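Aminoglycoside-O-phosphotransferase VIII (Streptomyces rimosus, PDB 4H05) phosphorylates aminoglycoside antibiotics with ATP at the 3'-hydroxyl, a kinase reaction linked to antibiotic resistance and probably dependent on magnesium. Local coordinates at residues Ala125-Trp128 and Glu129-Pro132; Gly164-Gly167 and Glu168-Leu171; Ala257-Glu260 and Glu261-Ala264. All coordinates share one frame; numbering follows the deposited sequence. Where two conformers were deposited one is given.

Interaction 1. Residues Ala125-Trp128 and Glu129-Pro132; sequences ALDW and ERCP
CG of Glu129 sits over one face of the Trp128 indole, above the six-membered ring: it stands 3.7 Å from the centroid of that ring, only 5° off the normal, a clean CH-pi contact. The other flat groups meet less squarely. OD1 of Asp127 comes obliquely to the Arg130 guanidinium, while CB of Asp127 lies at that group's edge, in its plane. All this sits on a short 3-10 turn, opened by an Asx turn, in the loop between helix 109-124 and helix 137-150. The Asx turn is closed by the bond from Glu129 N to Asp127 OD2 at 3.0 Å, which meets the oxygen from above the carboxylate plane. The backbone closes two successive steps of the turn: Arg130 N to Asp127 O and Cys131 N to Trp128 O, each 2.9 Å.

Trp128 CG stands between its own N and carbonyl carbon (chi1 61°), which brings a face of the indole against Glu129, its own backbone neighbour. The loop packs inward through Trp128, on Leu184 and Val186 of strand 184-187, and through Cys131, on Val186 and on Trp67 of helix 54-71. Asp127 splits its work between its two oxygens. While OD2 holds the Glu129 amide, OD1 makes a salt bridge of 3.3 Å to Arg130 NH1, whose hydrogen bond is weak and bent, the carboxylate and guanidinium planes standing 71° apart.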
loop_
_atom_site.group_PDB
_atom_site.type_symbol
_atom_site.label_atom_id
_atom_site.label_comp_id
_atom_site.label_asym_id
_atom_site.label_seq_id
_atom_site.Cartn_x
_atom_site.Cartn_y
_atom_site.Cartn_z
ATOM N N ALA A 125 6.004 11.799 -10.221
ATOM C CA ALA A 125 6.924 12.802 -10.792
ATOM C C ALA A 125 8.321 12.377 -10.643
ATOM O O ALA A 125 9.168 12.989 -11.219
ATOM C CB ALA A 125 6.785 14.151 -10.123
ATOM N N LEU A 126 8.598 11.402 -9.773
ATOM C CA LEU A 126 9.959 10.898 -9.664
ATOM C C LEU A 126 10.384 10.347 -11.018
ATOM O O LEU A 126 9.590 9.852 -11.750
ATOM C CB LEU A 126 10.039 9.785 -8.614
ATOM C CG LEU A 126 9.978 10.329 -7.229
ATOM C CD1 LEU A 126 9.609 9.271 -6.208
ATOM C CD2 LEU A 126 11.317 10.979 -6.956
ATOM N N ASP A 127 11.657 10.409 -11.342
ATOM C CA ASP A 127 12.136 9.803 -12.555
ATOM C C ASP A 127 12.361 8.301 -12.208
ATOM O O ASP A 127 13.200 7.961 -11.416
ATOM C CB ASP A 127 13.426 10.548 -12.970
ATOM C CG ASP A 127 14.125 9.925 -14.195
ATOM O OD1 ASP A 127 15.115 10.519 -14.655
ATOM O OD2 ASP A 127 13.708 8.849 -14.690
ATOM N N TRP A 128 11.566 7.401 -12.760
ATOM C CA TRP A 128 11.726 5.970 -12.466
ATOM C C TRP A 128 13.052 5.397 -12.730
ATOM O O TRP A 128 13.391 4.386 -12.111
ATOM C CB TRP A 128 10.708 5.117 -13.166
ATOM C CG TRP A 128 10.741 5.176 -14.663
ATOM C CD1 TRP A 128 10.012 6.045 -15.505
ATOM C CD2 TRP A 128 11.572 4.380 -15.544
ATOM N NE1 TRP A 128 10.282 5.790 -16.818
ATOM C CE2 TRP A 128 11.205 4.785 -16.924
ATOM C CE3 TRP A 128 12.512 3.361 -15.358
ATOM C CZ2 TRP A 128 11.825 4.244 -18.031
ATOM C CZ3 TRP A 128 13.082 2.762 -16.509
ATOM C CH2 TRP A 128 12.759 3.212 -17.811
ATOM N N GLU A 129 13.862 6.019 -13.599
ATOM C CA GLU A 129 15.236 5.532 -13.804
ATOM C C GLU A 129 16.123 5.774 -12.615
ATOM O O GLU A 129 17.197 5.194 -12.573
ATOM C CB GLU A 129 15.917 6.113 -15.073
ATOM C CG GLU A 129 15.056 6.116 -16.359
ATOM C CD GLU A 129 15.849 6.388 -17.633
ATOM O OE1 GLU A 129 17.031 6.861 -17.535
ATOM O OE2 GLU A 129 15.317 6.124 -18.750
ATOM N N ARG A 130 15.733 6.622 -11.666
ATOM C CA ARG A 130 16.468 6.714 -10.417
ATOM C C ARG A 130 16.039 5.619 -9.437
ATOM O O ARG A 130 16.710 5.378 -8.459
ATOM C CB ARG A 130 16.301 8.052 -9.687
ATOM C CG ARG A 130 16.465 9.353 -10.485
ATOM C CD ARG A 130 17.368 9.196 -11.706
ATOM N NE ARG A 130 18.383 10.233 -11.673
ATOM C CZ ARG A 130 18.170 11.504 -11.967
ATOM N NH1 ARG A 130 16.965 11.930 -12.382
ATOM N NH2 ARG A 130 19.183 12.338 -11.857
ATOM N N CYS A 131 14.946 4.926 -9.697
ATOM C CA CYS A 131 14.321 4.165 -8.629
ATOM C C CYS A 131 14.974 2.815 -8.602
ATOM O O CYS A 131 15.032 2.163 -9.604
ATOM C CB CYS A 131 12.827 3.996 -8.905
ATOM S SG CYS A 131 12.046 3.014 -7.607
ATOM N N PRO A 132 15.459 2.368 -7.448
ATOM C CA PRO A 132 16.025 1.007 -7.525
ATOM C C PRO A 132 15.036 -0.149 -7.599
ATOM O O PRO A 132 15.447 -1.284 -7.702
ATOM C CB PRO A 132 16.850 0.854 -6.224
ATOM C CG PRO A 132 16.819 2.176 -5.550
ATOM C CD PRO A 132 15.867 3.111 -6.260
#

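Interaction 2. Residues Gly164-Gly167 and Glu168-Leu171; sequences GWSG and ERLL
The Arg169 backbone N-H gives the shortest sound polar bond here, 2.7 Å to Ser166 OG with an N-H...O angle of 157°. Ser166 is thus the N-cap of helix 167-177. Its hydroxyl, set between the backbone N and the carbonyl carbon (chi1 68°), swings forward over the first turn, where it also lies 3.1 Å from Arg169 CB. The carbonyl of the same residue accepts from Leu170 N at 2.9 Å, and Gly167 O takes Leu171 N in the next helical bond, so the regular pattern starts at once.

Just before the cap, Trp165 lays its indole against the first turn and two residues there use it differently. Arg169 bends at chi2 (61°) and then runs out over one face: CG lies on the five-membered ring, and the guanidinium settles nearly flat over the six-membered ring, CZ 4.1 Å from its centroid in a cation-pi stack. NH2 rests over the CZ2-CH2 bond, whereas NH1 has a salt bridge to Glu173 one turn further on, which probably sets how the plane is rotated. Leu170 comes to the ring obliquely, its CD2 3.7 Å from Trp165 CE3, and reaches on to Phe272 near the chain's C-terminus. A serine N-cap bracketed by an apolar contact between the residue before it and the fourth residue after it is the hydrophobic staple of helix starts.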
loop_
_atom_site.group_PDB
_atom_site.type_symbol
_atom_site.label_atom_id
_atom_site.label_comp_id
_atom_site.label_asym_id
_atom_site.label_seq_id
_atom_site.Cartn_x
_atom_site.Cartn_y
_atom_site.Cartn_z
ATOM N N GLY A 164 -16.619 -16.822 -7.247
ATOM C CA GLY A 164 -16.519 -18.215 -7.693
ATOM C C GLY A 164 -15.494 -18.536 -8.790
ATOM O O GLY A 164 -15.393 -19.709 -9.163
ATOM N N TRP A 165 -14.737 -17.568 -9.344
ATOM C CA TRP A 165 -13.631 -17.971 -10.258
ATOM C C TRP A 165 -12.538 -18.742 -9.555
ATOM O O TRP A 165 -12.252 -18.557 -8.358
ATOM C CB TRP A 165 -12.983 -16.822 -10.917
ATOM C CG TRP A 165 -13.804 -16.193 -11.967
ATOM C CD1 TRP A 165 -15.147 -16.369 -12.214
ATOM C CD2 TRP A 165 -13.358 -15.234 -12.953
ATOM N NE1 TRP A 165 -15.562 -15.587 -13.270
ATOM C CE2 TRP A 165 -14.540 -14.894 -13.767
ATOM C CE3 TRP A 165 -12.127 -14.640 -13.263
ATOM C CZ2 TRP A 165 -14.470 -14.017 -14.832
ATOM C CZ3 TRP A 165 -12.084 -13.738 -14.345
ATOM C CH2 TRP A 165 -13.222 -13.434 -15.097
ATOM N N SER A 166 -11.921 -19.639 -10.309
ATOM C CA SER A 166 -10.816 -20.414 -9.816
ATOM C C SER A 166 -9.616 -19.522 -9.941
ATOM O O SER A 166 -9.603 -18.588 -10.762
ATOM C CB SER A 166 -10.581 -21.646 -10.687
ATOM O OG SER A 166 -10.113 -21.213 -11.961
ATOM N N GLY A 167 -8.616 -19.802 -9.133
ATOM C CA GLY A 167 -7.319 -19.147 -9.297
ATOM C C GLY A 167 -6.847 -19.207 -10.751
ATOM O O GLY A 167 -6.427 -18.219 -11.322
ATOM N N GLU A 168 -6.965 -20.389 -11.338
ATOM C CA GLU A 168 -6.464 -20.723 -12.670
ATOM C C GLU A 168 -7.228 -19.940 -13.730
ATOM O O GLU A 168 -6.664 -19.519 -14.719
ATOM C CB GLU A 168 -6.606 -22.266 -12.941
ATOM C CG GLU A 168 -5.563 -23.196 -12.272
ATOM C CD GLU A 168 -5.667 -23.355 -10.742
ATOM O OE1 GLU A 168 -6.731 -22.984 -10.157
ATOM O OE2 GLU A 168 -4.667 -23.856 -10.122
ATOM N N ARG A 169 -8.515 -19.752 -13.525
ATOM C CA ARG A 169 -9.351 -18.855 -14.401
ATOM C C ARG A 169 -9.005 -17.369 -14.201
ATOM O O ARG A 169 -9.129 -16.553 -15.103
ATOM C CB ARG A 169 -10.795 -19.008 -14.004
ATOM C CG ARG A 169 -11.791 -18.045 -14.677
ATOM C CD ARG A 169 -11.818 -18.214 -16.188
ATOM N NE ARG A 169 -12.780 -17.333 -16.848
ATOM C CZ ARG A 169 -12.471 -16.268 -17.592
ATOM N NH1 ARG A 169 -11.198 -15.901 -17.781
ATOM N NH2 ARG A 169 -13.441 -15.531 -18.139
ATOM N N LEU A 170 -8.618 -17.017 -12.982
ATOM C CA LEU A 170 -8.207 -15.619 -12.673
ATOM C C LEU A 170 -6.938 -15.308 -13.453
ATOM O O LEU A 170 -6.853 -14.363 -14.236
ATOM C CB LEU A 170 -7.918 -15.482 -11.157
ATOM C CG LEU A 170 -8.548 -14.368 -10.309
ATOM C CD1 LEU A 170 -7.376 -13.668 -9.635
ATOM C CD2 LEU A 170 -9.417 -13.372 -11.073
ATOM N N LEU A 171 -5.970 -16.190 -13.308
ATOM C CA LEU A 171 -4.727 -16.054 -14.013
ATOM C C LEU A 171 -4.909 -16.108 -15.523
ATOM O O LEU A 171 -4.217 -15.360 -16.220
ATOM C CB LEU A 171 -3.755 -17.106 -13.511
ATOM C CG LEU A 171 -2.376 -17.129 -14.107
ATOM C CD1 LEU A 171 -1.676 -15.879 -13.550
ATOM C CD2 LEU A 171 -1.696 -18.463 -13.737
#

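Interaction 3. Residues Ala257-Glu260 and Glu261-Ala264; sequences AVSE and EKLA
Ser259 OG and Lys262 N meet at 2.8 Å, the N-H pointing almost straight at the hydroxyl oxygen (176°). The hydroxyl in turn donates to Glu261 OE2 at 3.2 Å, using the anti lone pair, the one turned away from OE1. Glu261 can reach back like this because its chain bends at chi2 (87°), folding the carboxylate toward the serine instead of out along the helix. A water joins this corner: it gives a hydrogen to Glu261 OE2 and accepts from Glu260 N, so that the carboxylate oxygen receives two donors beside the backbone amides of the first turn, whose partial positive charge would be expected to suit its negative charge.

Ser259 is the N-cap of helix 260-270, and the residue before it and the fourth after it form a hydrophobic staple: Val258 CG1 packs at 4.1 Å on Leu263 CD2, the two side chains crossing at about a right angle. Behind the cap, helical bonds follow from Leu263 N to Ser259 O (3.1 Å) and from Ala264 N to Glu260 O (2.9 Å).

Further out, both staple residues lean on His220 at the start of helix 220-230, and Leu263 also touches Leu223. The aliphatic part of Lys262 passes the serine, CG 3.6 Å from Ser259 OG, before the extended chain carries NZ away to salt bridges with Asp218 and Asp181.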
loop_
_atom_site.group_PDB
_atom_site.type_symbol
_atom_site.label_atom_id
_atom_site.label_comp_id
_atom_site.label_asym_id
_atom_site.label_seq_id
_atom_site.Cartn_x
_atom_site.Cartn_y
_atom_site.Cartn_z
ATOM N N ALA A 257 -5.254 11.113 -19.878
ATOM C CA ALA A 257 -5.291 9.951 -20.766
ATOM C C ALA A 257 -5.591 8.728 -19.918
ATOM O O ALA A 257 -5.057 7.669 -20.172
ATOM C CB ALA A 257 -3.997 9.764 -21.536
ATOM N N VAL A 258 -6.463 8.845 -18.918
ATOM C CA VAL A 258 -6.637 7.750 -17.983
ATOM C C VAL A 258 -7.411 6.623 -18.618
ATOM O O VAL A 258 -8.519 6.844 -19.007
ATOM C CB VAL A 258 -7.307 8.161 -16.674
ATOM C CG1 VAL A 258 -7.296 6.979 -15.705
ATOM C CG2 VAL A 258 -6.604 9.378 -16.037
ATOM N N SER A 259 -6.814 5.428 -18.779
ATOM C CA SER A 259 -7.474 4.272 -19.474
ATOM C C SER A 259 -8.318 3.340 -18.574
ATOM O O SER A 259 -7.798 2.724 -17.636
ATOM C CB SER A 259 -6.442 3.397 -20.196
ATOM O OG SER A 259 -6.837 2.008 -20.139
ATOM N N GLU A 260 -9.600 3.188 -18.882
ATOM C CA GLU A 260 -10.436 2.379 -18.051
ATOM C C GLU A 260 -10.007 0.867 -18.179
ATOM O O GLU A 260 -10.143 0.113 -17.225
ATOM C CB GLU A 260 -11.908 2.636 -18.500
ATOM C CG GLU A 260 -12.913 3.081 -17.426
ATOM C CD GLU A 260 -12.812 4.529 -17.004
ATOM O OE1 GLU A 260 -12.594 5.415 -17.867
ATOM O OE2 GLU A 260 -12.990 4.791 -15.788
ATOM N N GLU A 261 -9.420 0.477 -19.301
ATOM C CA GLU A 261 -8.959 -0.896 -19.497
ATOM C C GLU A 261 -7.746 -1.220 -18.569
ATOM O O GLU A 261 -7.702 -2.299 -17.947
ATOM C CB GLU A 261 -8.589 -1.167 -20.958
ATOM C CG GLU A 261 -9.726 -0.981 -22.007
ATOM C CD GLU A 261 -9.909 0.471 -22.590
ATOM O OE1 GLU A 261 -10.686 0.571 -23.566
ATOM O OE2 GLU A 261 -9.334 1.513 -22.106
ATOM N N LYS A 262 -6.791 -0.301 -18.489
ATOM C CA LYS A 262 -5.620 -0.403 -17.534
ATOM C C LYS A 262 -6.136 -0.423 -16.087
ATOM O O LYS A 262 -5.746 -1.201 -15.236
ATOM C CB LYS A 262 -4.606 0.721 -17.795
ATOM C CG LYS A 262 -3.745 0.538 -19.057
ATOM C CD LYS A 262 -2.897 1.762 -19.339
ATOM C CE LYS A 262 -1.611 1.520 -20.149
ATOM N NZ LYS A 262 -0.637 2.691 -20.124
ATOM N N LEU A 263 -7.101 0.384 -15.782
ATOM C CA LEU A 263 -7.615 0.319 -14.403
ATOM C C LEU A 263 -8.199 -1.046 -14.139
ATOM O O LEU A 263 -8.032 -1.642 -13.056
ATOM C CB LEU A 263 -8.710 1.362 -14.201
ATOM C CG LEU A 263 -8.486 2.807 -13.800
ATOM C CD1 LEU A 263 -7.063 3.256 -13.904
ATOM C CD2 LEU A 263 -9.517 3.778 -14.410
ATOM N N ALA A 264 -8.989 -1.526 -15.084
ATOM C CA ALA A 264 -9.589 -2.849 -14.929
ATOM C C ALA A 264 -8.502 -3.901 -14.711
ATOM O O ALA A 264 -8.595 -4.696 -13.769
ATOM C CB ALA A 264 -10.536 -3.184 -16.078
HETATM O O HOH W 1 -10.601 4.423 -21.410
#

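Overall arrangement
None of the three is a core contact: interactions 1 and 3 lie at the surface, interaction 2 is partly buried. Interactions 2 and 3 share one plan, a serine N-cap with a hydrophobic staple, at the starts of helices 167-177 and 260-270. Interaction 2 adds a cation-pi stack, interaction 3 a carboxylate and a water. Their nearest atoms are about 9 Å apart, and Leu170 touches Phe272, so the first turn of helix 167-177 meets the chain just past the end of the helix that interaction 3 begins. Interaction 1 opens a 3-10 turn with an aspartate Asx turn and packs on helix 54-71 and strand 184-187; its centre is about 34 Å from that of interaction 2.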